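Local coordinates for Zn-dependent hydrolase of metallo-beta-lactamase superfamily TM0207 (Thermotoga maritima, PDB 1VJN), which probably acts as a zinc-dependent hydrolase of the metallo-beta-lactamase superfamily, at residues I15-F18 / C22-L25; K30-D35 / F109-E114; P185-L190 / Y196-N201. All coordinates share one frame; numbering follows the deposited sequence.

In the fold
From the N terminus the chain first makes the hairpin of contact 1, whose segments 15-18 and 22-25 close a loop of only three residues. Strand 30-34 follows directly beside strand 22-27 in the same sheet, and contact 2 joins it to strand 105-113 of the second sheet, closing a loop of 73 residues. Contact 3 comes last, closing a five-residue loop between helix 187-190 and the edge strand 197-198 of that second sheet. The three lie in series, neither nesting nor crossing. Contacts 1 and 2 touch through backbone bonds such as L25 N to I32 O, while N201, at the end of contact 3, reaches back to W17.

Contact 1: I15-F18 / C22-L25; sequences ITWF and CFAL
F23 lies against the five-membered ring of W17 in an offset stack, the centroids 4.4 Å apart and the planes tilted by 21°. CD1 of W17 sits over one face of the F23 ring, displaced toward its rim, and comes 3.5 Å from F23 CE2. The indole is brought there by its first torsion, which sets CG opposite the backbone N (chi1 -173°). On the same face of the sheet, I15 uses both branches: CG2 meets F23 CD2 at 3.7 Å, and CG1 runs beside L25, touching its CD2 at 3.6 Å.

T16 and A24 point to the other face, and the F18 ring lies beside them. The methyl of A24 meets that ring at its edge, in the ring plane, with CB 3.7 Å from F18 CE2, while CG2 of T16 lies over one face, toward the rim. C22 SG lies obliquely to the same ring, a Cys sulfur-aromatic contact.

I15, T16 and W17 on one strand and F23, A24 and L25 on the other alternate between the faces of an antiparallel beta hairpin, strands 13-19 and 22-27, in the six-stranded sheet of the metallo-beta-lactamase fold that runs from strand 73-75 to strand 202-205. T16 and A24 form a hydrogen-bonded pair, each N to the other's O at 2.8 Å, and F18 N reaches C22 O at 2.8 Å with an N-H...O angle of 166°. A water spans T16 OG1 and A24 O, and this carbonyl, which accepts from the T16 amide, probably also accepts from the water.

Farther out, the indole NE1 is hydrogen-bonded to the carbonyl of H20 in the turn, and I15 and F23 rest on V141 and L143 of strand 141-145 in the facing sheet.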
ATOM      1  N   ILE A  15      -1.746 -10.232  -4.166  1.00 20.50           N
ATOM      2  CA  ILE A  15      -2.221  -9.128  -3.316  1.00 19.90           C
ATOM      3  C   ILE A  15      -3.714  -9.256  -3.184  1.00 16.49           C
ATOM      4  O   ILE A  15      -4.411  -9.414  -4.206  1.00 15.52           O
ATOM      5  CB  ILE A  15      -1.898  -7.774  -3.941  1.00 18.10           C
ATOM      6  CG1 ILE A  15      -0.374  -7.576  -4.104  1.00 29.55           C
ATOM      7  CG2 ILE A  15      -2.485  -6.630  -3.072  1.00 24.49           C
ATOM      8  CD1 ILE A  15       0.004  -6.676  -5.266  1.00 34.36           C
ATOM      9  N   THR A  16      -4.190  -9.202  -1.941  1.00 18.67           N
ATOM     10  CA  THR A  16      -5.608  -9.246  -1.613  1.00 18.55           C
ATOM     11  C   THR A  16      -5.971  -8.001  -0.847  1.00 18.51           C
ATOM     12  O   THR A  16      -5.349  -7.674   0.142  1.00 20.50           O
ATOM     13  CB  THR A  16      -5.953 -10.490  -0.735  1.00 22.37           C
ATOM     14  OG1 THR A  16      -5.698 -11.695  -1.465  1.00 19.25           O
ATOM     15  CG2 THR A  16      -7.449 -10.561  -0.423  1.00 18.63           C
ATOM     16  N   TRP A  17      -7.017  -7.333  -1.293  1.00 17.71           N
ATOM     17  CA  TRP A  17      -7.496  -6.161  -0.617  1.00 18.98           C
ATOM     18  C   TRP A  17      -8.684  -6.546   0.270  1.00 17.96           C
ATOM     19  O   TRP A  17      -9.611  -7.190  -0.171  1.00 17.32           O
ATOM     20  CB  TRP A  17      -7.884  -5.103  -1.639  1.00 20.26           C
ATOM     21  CG  TRP A  17      -8.224  -3.798  -1.040  1.00 28.00           C
ATOM     22  CD1 TRP A  17      -7.653  -3.201   0.063  1.00 22.63           C
ATOM     23  CD2 TRP A  17      -9.175  -2.887  -1.542  1.00 27.93           C
ATOM     24  NE1 TRP A  17      -8.232  -1.988   0.282  1.00 29.36           N
ATOM     25  CE2 TRP A  17      -9.178  -1.775  -0.692  1.00 28.57           C
ATOM     26  CE3 TRP A  17     -10.067  -2.912  -2.620  1.00 33.77           C
ATOM     27  CZ2 TRP A  17     -10.018  -0.679  -0.904  1.00 36.26           C
ATOM     28  CZ3 TRP A  17     -10.900  -1.822  -2.830  1.00 30.90           C
ATOM     29  CH2 TRP A  17     -10.865  -0.723  -1.978  1.00 32.89           C
ATOM     30  N   PHE A  18      -8.635  -6.117   1.524  1.00 19.98           N
ATOM     31  CA  PHE A  18      -9.709  -6.341   2.495  1.00 21.33           C
ATOM     32  C   PHE A  18     -10.484  -5.057   2.823  1.00 22.20           C
ATOM     33  O   PHE A  18     -11.414  -5.070   3.637  1.00 21.05           O
ATOM     34  CB  PHE A  18      -9.105  -6.923   3.772  1.00 22.08           C
ATOM     35  CG  PHE A  18      -8.613  -8.307   3.593  1.00 20.01           C
ATOM     36  CD1 PHE A  18      -9.494  -9.351   3.554  1.00 27.00           C
ATOM     37  CD2 PHE A  18      -7.268  -8.559   3.418  1.00 28.78           C
ATOM     38  CE1 PHE A  18      -9.053 -10.621   3.388  1.00 25.56           C
ATOM     39  CE2 PHE A  18      -6.825  -9.836   3.238  1.00 30.64           C
ATOM     40  CZ  PHE A  18      -7.708 -10.862   3.229  1.00 26.60           C
ATOM     41  N   CYS A  22      -5.883  -2.067   4.255  1.00 17.17           N
ATOM     42  CA  CYS A  22      -5.570  -3.469   4.601  1.00 17.62           C
ATOM     43  C   CYS A  22      -5.493  -4.426   3.417  1.00 18.63           C
ATOM     44  O   CYS A  22      -6.487  -4.755   2.775  1.00 20.22           O
ATOM     45  CB  CYS A  22      -6.581  -4.010   5.588  1.00 19.71           C
ATOM     46  SG  CYS A  22      -6.145  -5.687   6.113  1.00 22.05           S
ATOM     47  N   PHE A  23      -4.274  -4.844   3.134  1.00 19.83           N
ATOM     48  CA  PHE A  23      -3.931  -5.790   2.104  1.00 19.85           C
ATOM     49  C   PHE A  23      -3.151  -6.968   2.669  1.00 19.94           C
ATOM     50  O   PHE A  23      -2.344  -6.797   3.594  1.00 20.73           O
ATOM     51  CB  PHE A  23      -2.991  -5.109   1.108  1.00 21.32           C
ATOM     52  CG  PHE A  23      -3.589  -3.936   0.394  1.00 21.72           C
ATOM     53  CD1 PHE A  23      -3.623  -2.684   0.996  1.00 18.10           C
ATOM     54  CD2 PHE A  23      -4.062  -4.070  -0.889  1.00 21.04           C
ATOM     55  CE1 PHE A  23      -4.175  -1.593   0.345  1.00 21.83           C
ATOM     56  CE2 PHE A  23      -4.601  -2.976  -1.552  1.00 20.35           C
ATOM     57  CZ  PHE A  23      -4.656  -1.740  -0.934  1.00 28.14           C
ATOM     58  N   ALA A  24      -3.389  -8.147   2.122  1.00 18.14           N
ATOM     59  CA  ALA A  24      -2.485  -9.288   2.338  1.00 18.21           C
ATOM     60  C   ALA A  24      -1.644  -9.402   1.090  1.00 20.28           C
ATOM     61  O   ALA A  24      -2.181  -9.471  -0.040  1.00 20.79           O
ATOM     62  CB  ALA A  24      -3.233 -10.609   2.629  1.00 19.19           C
ATOM     63  N   LEU A  25      -0.326  -9.364   1.299  1.00 19.17           N
ATOM     64  CA  LEU A  25       0.688  -9.636   0.263  1.00 21.08           C
ATOM     65  C   LEU A  25       1.307 -10.994   0.482  1.00 19.35           C
ATOM     66  O   LEU A  25       1.855 -11.274   1.548  1.00 20.33           O
ATOM     67  CB  LEU A  25       1.818  -8.590   0.312  1.00 18.76           C
ATOM     68  CG  LEU A  25       1.398  -7.147   0.429  1.00 29.83           C
ATOM     69  CD1 LEU A  25       2.635  -6.264   0.634  1.00 35.80           C
ATOM     70  CD2 LEU A  25       0.630  -6.741  -0.796  1.00 37.31           C
TER
HETATM   71  O   HOH W   1      -2.936 -12.179  -1.028  1.00 32.43           O

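Contact 2: K30-D35 / F109-E114; sequences KTIVTD and FVFEGE
I32 overlaps the F111 ring with two of its methyl groups. CG2 lies 3.6 Å from F111 CE1, and CD1, at the end of the longer branch, lies 3.7 Å from F111 CD1, so the two methyls lie along the CD1-CE1 bond of the ring. CG2 approaches it obliquely. The two side chains run past each other in opposite senses, as expected of residues that project inward from two separate layers: their CA atoms are 8.9 Å apart, and the gap is bridged by side chains alone.

A more distant touch comes from T34, whose CG2 is 4.2 Å from F111 CZ. With OG1 placed between the backbone N and the carbonyl carbon (chi1 62°), the threonine presents its methyl to the phenyl ring and turns its hydroxyl to the hairpin next door. There OG1 is hydrogen-bonded to the carbonyl of A21 and the amide of F23, which gives this buried polar atom two partners, while the methyl is the branch that meets F111. I32, T34 and F111 are all buried, and what they share is hydrocarbon contact without polar bonds between them.

The arrangement belongs to the core of the beta-sandwich in the metallo-beta-lactamase fold, where the two mixed sheets meet face to face. Around it, F111 also touches L25 of strand 22-27, T54 of strand 52-54 and I88 of strand 86-95, while I32 packs on V52 and V86, placing the contact between strand 30-34 of one sheet and strand 105-113 of the other.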
ATOM      1  N   LYS A  30       5.342 -16.510   2.209  1.00 27.07           N
ATOM      2  CA  LYS A  30       5.058 -15.744   3.411  1.00 27.10           C
ATOM      3  C   LYS A  30       3.916 -14.795   3.124  1.00 25.59           C
ATOM      4  O   LYS A  30       3.635 -14.516   1.983  1.00 24.48           O
ATOM      5  CB  LYS A  30       6.277 -14.940   3.866  1.00 30.75           C
ATOM      6  CG  LYS A  30       7.502 -15.797   4.228  1.00 33.95           C
ATOM      7  CD  LYS A  30       7.179 -16.864   5.311  1.00 39.49           C
ATOM      8  CE  LYS A  30       8.361 -17.829   5.579  1.00 38.24           C
ATOM      9  NZ  LYS A  30       7.920 -19.263   5.615  1.00 35.27           N
ATOM     10  N   THR A  31       3.305 -14.288   4.182  1.00 24.30           N
ATOM     11  CA  THR A  31       2.184 -13.393   4.102  1.00 22.27           C
ATOM     12  C   THR A  31       2.413 -12.193   4.950  1.00 18.78           C
ATOM     13  O   THR A  31       2.739 -12.287   6.124  1.00 16.87           O
ATOM     14  CB  THR A  31       0.900 -14.141   4.584  1.00 25.41           C
ATOM     15  OG1 THR A  31       0.572 -15.156   3.645  1.00 21.86           O
ATOM     16  CG2 THR A  31      -0.314 -13.236   4.583  1.00 25.93           C
ATOM     17  N   ILE A  32       2.239 -11.031   4.341  1.00 19.58           N
ATOM     18  CA  ILE A  32       2.317  -9.753   5.050  1.00 18.94           C
ATOM     19  C   ILE A  32       0.926  -9.127   5.044  1.00 19.14           C
ATOM     20  O   ILE A  32       0.262  -9.123   4.004  1.00 18.92           O
ATOM     21  CB  ILE A  32       3.281  -8.832   4.324  1.00 17.57           C
ATOM     22  CG1 ILE A  32       4.692  -9.437   4.330  1.00 24.56           C
ATOM     23  CG2 ILE A  32       3.302  -7.503   4.965  1.00 20.14           C
ATOM     24  CD1 ILE A  32       5.525  -9.052   3.159  1.00 33.94           C
ATOM     25  N   VAL A  33       0.469  -8.653   6.191  1.00 16.52           N
ATOM     26  CA  VAL A  33      -0.776  -7.900   6.278  1.00 18.84           C
ATOM     27  C   VAL A  33      -0.478  -6.449   6.701  1.00 18.08           C
ATOM     28  O   VAL A  33       0.206  -6.189   7.703  1.00 17.22           O
ATOM     29  CB  VAL A  33      -1.810  -8.572   7.204  1.00 17.26           C
ATOM     30  CG1 VAL A  33      -3.149  -7.735   7.234  1.00 24.00           C
ATOM     31  CG2 VAL A  33      -2.101  -9.987   6.745  1.00 23.47           C
ATOM     32  N   THR A  34      -0.919  -5.499   5.892  1.00 18.91           N
ATOM     33  CA  THR A  34      -0.780  -4.088   6.223  1.00 18.13           C
ATOM     34  C   THR A  34      -2.020  -3.576   6.889  1.00 20.14           C
ATOM     35  O   THR A  34      -3.096  -3.958   6.508  1.00 19.73           O
ATOM     36  CB  THR A  34      -0.584  -3.244   4.997  1.00 19.63           C
ATOM     37  OG1 THR A  34      -1.740  -3.350   4.152  1.00 17.62           O
ATOM     38  CG2 THR A  34       0.567  -3.816   4.182  1.00 19.06           C
ATOM     39  N   ASP A  35      -1.848  -2.703   7.876  1.00 20.82           N
ATOM     40  CA  ASP A  35      -2.917  -1.892   8.433  1.00 23.04           C
ATOM     41  C   ASP A  35      -4.267  -2.614   8.609  1.00 21.63           C
ATOM     42  O   ASP A  35      -5.273  -2.194   8.004  1.00 24.28           O
ATOM     43  CB  ASP A  35      -3.133  -0.680   7.538  1.00 23.77           C
ATOM     44  CG  ASP A  35      -1.992   0.346   7.599  1.00 31.05           C
ATOM     45  OD1 ASP A  35      -0.944   0.104   8.214  1.00 29.16           O
ATOM     46  OD2 ASP A  35      -2.077   1.464   7.049  1.00 32.68           O
ATOM     47  N   PHE A 109       5.963   1.584   4.164  1.00 17.53           N
ATOM     48  CA  PHE A 109       6.708   0.332   4.179  1.00 15.60           C
ATOM     49  C   PHE A 109       7.023  -0.134   2.799  1.00 16.84           C
ATOM     50  O   PHE A 109       6.192  -0.054   1.904  1.00 17.87           O
ATOM     51  CB  PHE A 109       5.893  -0.745   4.933  1.00 15.90           C
ATOM     52  CG  PHE A 109       5.925  -0.549   6.414  1.00 17.27           C
ATOM     53  CD1 PHE A 109       7.060  -0.887   7.124  1.00 14.18           C
ATOM     54  CD2 PHE A 109       4.852  -0.014   7.105  1.00 20.39           C
ATOM     55  CE1 PHE A 109       7.121  -0.683   8.456  1.00 21.72           C
ATOM     56  CE2 PHE A 109       4.940   0.188   8.466  1.00 18.99           C
ATOM     57  CZ  PHE A 109       6.036  -0.146   9.129  1.00 18.57           C
ATOM     58  N   VAL A 110       8.223  -0.647   2.618  1.00 18.56           N
ATOM     59  CA  VAL A 110       8.622  -1.187   1.359  1.00 18.11           C
ATOM     60  C   VAL A 110       8.934  -2.684   1.555  1.00 19.14           C
ATOM     61  O   VAL A 110       9.687  -3.060   2.434  1.00 19.65           O
ATOM     62  CB  VAL A 110       9.831  -0.440   0.824  1.00 22.71           C
ATOM     63  CG1 VAL A 110      10.229  -0.968  -0.529  1.00 15.70           C
ATOM     64  CG2 VAL A 110       9.524   1.047   0.702  1.00 20.81           C
ATOM     65  N   PHE A 111       8.349  -3.516   0.726  1.00 17.78           N
ATOM     66  CA  PHE A 111       8.558  -4.967   0.780  1.00 21.94           C
ATOM     67  C   PHE A 111       9.304  -5.403  -0.481  1.00 26.32           C
ATOM     68  O   PHE A 111       8.901  -5.091  -1.614  1.00 23.92           O
ATOM     69  CB  PHE A 111       7.223  -5.687   0.902  1.00 20.36           C
ATOM     70  CG  PHE A 111       6.340  -5.091   1.943  1.00 23.95           C
ATOM     71  CD1 PHE A 111       6.481  -5.453   3.273  1.00 28.27           C
ATOM     72  CD2 PHE A 111       5.390  -4.156   1.608  1.00 22.45           C
ATOM     73  CE1 PHE A 111       5.690  -4.909   4.231  1.00 28.13           C
ATOM     74  CE2 PHE A 111       4.598  -3.596   2.574  1.00 24.80           C
ATOM     75  CZ  PHE A 111       4.751  -3.954   3.882  1.00 21.17           C
ATOM     76  N   GLU A 112      10.402  -6.110  -0.277  1.00 28.29           N
ATOM     77  CA  GLU A 112      11.258  -6.530  -1.376  1.00 35.68           C
ATOM     78  C   GLU A 112      11.251  -8.039  -1.374  1.00 36.56           C
ATOM     79  O   GLU A 112      11.688  -8.656  -0.407  1.00 34.12           O
ATOM     80  CB  GLU A 112      12.669  -5.963  -1.199  1.00 35.41           C
ATOM     81  CG  GLU A 112      13.627  -6.257  -2.349  1.00 44.78           C
ATOM     82  CD  GLU A 112      14.805  -5.272  -2.446  1.00 43.85           C
ATOM     83  OE1 GLU A 112      14.918  -4.332  -1.620  1.00 62.30           O
ATOM     84  OE2 GLU A 112      15.630  -5.427  -3.378  1.00 64.01           O
ATOM     85  N   GLY A 113      10.704  -8.626  -2.435  1.00 40.13           N
ATOM     86  CA  GLY A 113      10.531 -10.072  -2.493  1.00 42.93           C
ATOM     87  C   GLY A 113      10.193 -10.585  -3.868  1.00 44.31           C
ATOM     88  O   GLY A 113       9.353 -10.015  -4.563  1.00 44.77           O
ATOM     89  N   GLU A 114      10.839 -11.686  -4.244  1.00 46.14           N
ATOM     90  CA  GLU A 114      10.706 -12.266  -5.577  1.00 47.54           C
ATOM     91  C   GLU A 114      11.127 -11.293  -6.670  1.00 45.88           C
ATOM     92  O   GLU A 114      10.473 -11.232  -7.711  1.00 45.51           O
ATOM     93  CB  GLU A 114       9.262 -12.740  -5.827  1.00 48.72           C
ATOM     94  CG  GLU A 114       9.056 -14.220  -5.513  1.00 54.67           C
ATOM     95  CD  GLU A 114       7.824 -14.448  -4.671  1.00 58.07           C
ATOM     96  OE1 GLU A 114       7.177 -13.429  -4.312  1.00 62.10           O
ATOM     97  OE2 GLU A 114       7.518 -15.627  -4.363  1.00 36.91           O
TER

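Contact 3: P185-L190 / Y196-N201; sequences PVDDFL and YERVGN
OD1 of D187 is shared by R198 and a water molecule. R198 NH2 reaches it at 3.4 Å with an N-H...O angle of 138°, a salt bridge whose hydrogen bond is weak, and the water donates to it at 3.1 Å. The same water weakly accepts from NH1 of R198, completing a bridge between the acid and the guanidinium. The carboxylate oxygen meets the guanidinium at its edge and in its plane, yet the two flat groups stand 79° apart, so they make a single-oxygen contact rather than a paired one.

Beside this polar link L190 supplies the apolar part. Its CD1 lies over the centre of one face of the Y196 ring, 3.8 Å from the centroid and only 10° off the ring normal, a CH-pi contact, and also approaches R198 NH2 at 3.6 Å. The R198 chain, extended from CG to NE, carries its end group across to the helix.

The contact joins the short helix 187-190 to strand 197-198 at the margin of the larger sheet, where L190 also packs on V214 and V216 of strand 213-216. Since D187, R198 and Y196 are exposed, solvent would probably screen the long ion pair, and the buried part of the contact is L190, with its methyl over the tyrosine face.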
ATOM      1  N   PRO A 185     -13.609  10.924  -5.463  1.00 18.58           N
ATOM      2  CA  PRO A 185     -13.773   9.646  -6.114  1.00 18.71           C
ATOM      3  C   PRO A 185     -12.464   9.170  -6.772  1.00 18.65           C
ATOM      4  O   PRO A 185     -11.643   9.986  -7.138  1.00 18.19           O
ATOM      5  CB  PRO A 185     -14.836   9.927  -7.161  1.00 21.60           C
ATOM      6  CG  PRO A 185     -14.688  11.349  -7.456  1.00 17.38           C
ATOM      7  CD  PRO A 185     -14.383  11.989  -6.137  1.00 17.64           C
ATOM      8  N   VAL A 186     -12.306   7.850  -6.908  1.00 17.36           N
ATOM      9  CA  VAL A 186     -11.165   7.280  -7.596  1.00 18.50           C
ATOM     10  C   VAL A 186     -11.118   7.760  -9.060  1.00 16.97           C
ATOM     11  O   VAL A 186     -10.058   7.874  -9.644  1.00 15.74           O
ATOM     12  CB  VAL A 186     -11.162   5.702  -7.498  1.00 14.29           C
ATOM     13  CG1 VAL A 186     -12.225   5.058  -8.325  1.00 18.33           C
ATOM     14  CG2 VAL A 186      -9.800   5.188  -7.902  1.00 20.84           C
ATOM     15  N   ASP A 187     -12.270   8.085  -9.629  1.00 18.26           N
ATOM     16  CA  ASP A 187     -12.328   8.576 -11.011  1.00 21.74           C
ATOM     17  C   ASP A 187     -11.472   9.828 -11.246  1.00 22.83           C
ATOM     18  O   ASP A 187     -10.970  10.021 -12.351  1.00 17.17           O
ATOM     19  CB  ASP A 187     -13.775   8.872 -11.413  1.00 25.59           C
ATOM     20  CG  ASP A 187     -14.631   7.599 -11.592  1.00 36.36           C
ATOM     21  OD1 ASP A 187     -14.124   6.445 -11.458  1.00 42.05           O
ATOM     22  OD2 ASP A 187     -15.856   7.677 -11.880  1.00 50.97           O
ATOM     23  N   ASP A 188     -11.286  10.672 -10.212  1.00 23.42           N
ATOM     24  CA  ASP A 188     -10.423  11.862 -10.342  1.00 21.98           C
ATOM     25  C   ASP A 188      -8.960  11.515 -10.535  1.00 19.69           C
ATOM     26  O   ASP A 188      -8.209  12.245 -11.136  1.00 23.00           O
ATOM     27  CB  ASP A 188     -10.526  12.752  -9.098  1.00 24.28           C
ATOM     28  CG  ASP A 188     -11.847  13.477  -9.004  1.00 23.07           C
ATOM     29  OD1 ASP A 188     -12.771  13.195  -9.803  1.00 37.76           O
ATOM     30  OD2 ASP A 188     -12.062  14.348  -8.144  1.00 39.69           O
ATOM     31  N   PHE A 189      -8.527  10.416  -9.974  1.00 18.52           N
ATOM     32  CA  PHE A 189      -7.184   9.918 -10.224  1.00 16.55           C
ATOM     33  C   PHE A 189      -7.113   9.230 -11.581  1.00 15.04           C
ATOM     34  O   PHE A 189      -6.177   9.445 -12.364  1.00 18.20           O
ATOM     35  CB  PHE A 189      -6.844   8.987  -9.088  1.00 14.41           C
ATOM     36  CG  PHE A 189      -5.471   8.412  -9.132  1.00 16.04           C
ATOM     37  CD1 PHE A 189      -4.360   9.214  -8.998  1.00 16.23           C
ATOM     38  CD2 PHE A 189      -5.296   7.019  -9.236  1.00 19.45           C
ATOM     39  CE1 PHE A 189      -3.105   8.673  -8.998  1.00 20.59           C
ATOM     40  CE2 PHE A 189      -4.032   6.475  -9.250  1.00 21.01           C
ATOM     41  CZ  PHE A 189      -2.936   7.287  -9.120  1.00 19.25           C
ATOM     42  N   LEU A 190      -8.107   8.412 -11.900  1.00 18.74           N
ATOM     43  CA  LEU A 190      -8.076   7.637 -13.161  1.00 19.77           C
ATOM     44  C   LEU A 190      -7.999   8.507 -14.414  1.00 19.55           C
ATOM     45  O   LEU A 190      -7.383   8.125 -15.410  1.00 19.93           O
ATOM     46  CB  LEU A 190      -9.298   6.710 -13.275  1.00 19.41           C
ATOM     47  CG  LEU A 190      -9.482   5.728 -12.125  1.00 22.21           C
ATOM     48  CD1 LEU A 190     -10.712   4.825 -12.350  1.00 18.24           C
ATOM     49  CD2 LEU A 190      -8.237   4.896 -11.913  1.00 25.93           C
ATOM     50  N   TYR A 196      -6.571   2.092 -17.531  1.00 22.62           N
ATOM     51  CA  TYR A 196      -6.620   1.441 -16.228  1.00 19.60           C
ATOM     52  C   TYR A 196      -7.418   0.137 -16.348  1.00 20.15           C
ATOM     53  O   TYR A 196      -8.040  -0.151 -17.389  1.00 15.15           O
ATOM     54  CB  TYR A 196      -7.268   2.348 -15.182  1.00 24.13           C
ATOM     55  CG  TYR A 196      -8.736   2.681 -15.395  1.00 21.57           C
ATOM     56  CD1 TYR A 196      -9.723   1.872 -14.889  1.00 26.36           C
ATOM     57  CD2 TYR A 196      -9.120   3.832 -16.054  1.00 17.53           C
ATOM     58  CE1 TYR A 196     -11.066   2.165 -15.082  1.00 26.92           C
ATOM     59  CE2 TYR A 196     -10.441   4.152 -16.224  1.00 21.91           C
ATOM     60  CZ  TYR A 196     -11.413   3.315 -15.730  1.00 29.00           C
ATOM     61  OH  TYR A 196     -12.746   3.602 -15.894  1.00 29.97           O
ATOM     62  N   GLU A 197      -7.417  -0.628 -15.279  1.00 16.82           N
ATOM     63  CA  GLU A 197      -8.090  -1.860 -15.237  1.00 19.39           C
ATOM     64  C   GLU A 197      -8.775  -1.953 -13.904  1.00 17.98           C
ATOM     65  O   GLU A 197      -8.256  -1.470 -12.887  1.00 21.10           O
ATOM     66  CB  GLU A 197      -7.025  -2.943 -15.356  1.00 23.83           C
ATOM     67  CG  GLU A 197      -7.453  -4.323 -15.737  1.00 27.87           C
ATOM     68  CD  GLU A 197      -6.261  -5.279 -15.677  1.00 31.75           C
ATOM     69  OE1 GLU A 197      -5.383  -5.205 -16.584  1.00 45.75           O
ATOM     70  OE2 GLU A 197      -6.196  -6.089 -14.711  1.00 43.62           O
ATOM     71  N   ARG A 198      -9.927  -2.609 -13.886  1.00 19.37           N
ATOM     72  CA  ARG A 198     -10.601  -2.926 -12.638  1.00 21.49           C
ATOM     73  C   ARG A 198     -10.535  -4.424 -12.423  1.00 20.87           C
ATOM     74  O   ARG A 198     -10.682  -5.204 -13.362  1.00 20.02           O
ATOM     75  CB  ARG A 198     -12.055  -2.464 -12.668  1.00 22.54           C
ATOM     76  CG  ARG A 198     -12.199  -0.946 -12.718  1.00 24.63           C
ATOM     77  CD  ARG A 198     -13.652  -0.463 -12.985  1.00 24.58           C
ATOM     78  NE  ARG A 198     -13.753   1.002 -13.139  1.00 31.55           N
ATOM     79  CZ  ARG A 198     -13.863   1.903 -12.135  1.00 36.68           C
ATOM     80  NH1 ARG A 198     -13.887   1.533 -10.857  1.00 35.20           N
ATOM     81  NH2 ARG A 198     -13.951   3.203 -12.428  1.00 44.11           N
ATOM     82  N   VAL A 199     -10.242  -4.827 -11.195  1.00 18.19           N
ATOM     83  CA  VAL A 199     -10.263  -6.209 -10.826  1.00 18.77           C
ATOM     84  C   VAL A 199     -11.127  -6.348  -9.586  1.00 21.48           C
ATOM     85  O   VAL A 199     -11.712  -5.376  -9.099  1.00 23.23           O
ATOM     86  CB  VAL A 199      -8.835  -6.762 -10.538  1.00 21.36           C
ATOM     87  CG1 VAL A 199      -7.967  -6.593 -11.768  1.00 27.18           C
ATOM     88  CG2 VAL A 199      -8.161  -6.082  -9.309  1.00 16.79           C
ATOM     89  N   GLY A 200     -11.199  -7.564  -9.069  1.00 21.14           N
ATOM     90  CA  GLY A 200     -11.912  -7.822  -7.838  1.00 22.04           C
ATOM     91  C   GLY A 200     -11.020  -7.574  -6.646  1.00 19.65           C
ATOM     92  O   GLY A 200     -10.295  -6.559  -6.577  1.00 22.36           O
ATOM     93  N   ASN A 201     -11.062  -8.480  -5.686  1.00 17.88           N
ATOM     94  CA  ASN A 201     -10.298  -8.300  -4.464  1.00 17.58           C
ATOM     95  C   ASN A 201      -8.918  -8.929  -4.462  1.00 19.54           C
ATOM     96  O   ASN A 201      -8.231  -8.854  -3.452  1.00 21.00           O
ATOM     97  CB  ASN A 201     -11.097  -8.779  -3.229  1.00 19.26           C
ATOM     98  CG  ASN A 201     -11.252 -10.301  -3.153  1.00 21.12           C
ATOM     99  OD1 ASN A 201     -11.358 -10.951  -4.151  1.00 23.72           O
ATOM    100  ND2 ASN A 201     -11.237 -10.853  -1.948  1.00 25.07           N
TER
HETATM  101  O   HOH W   2     -15.265   4.349  -9.494  1.00 55.13           O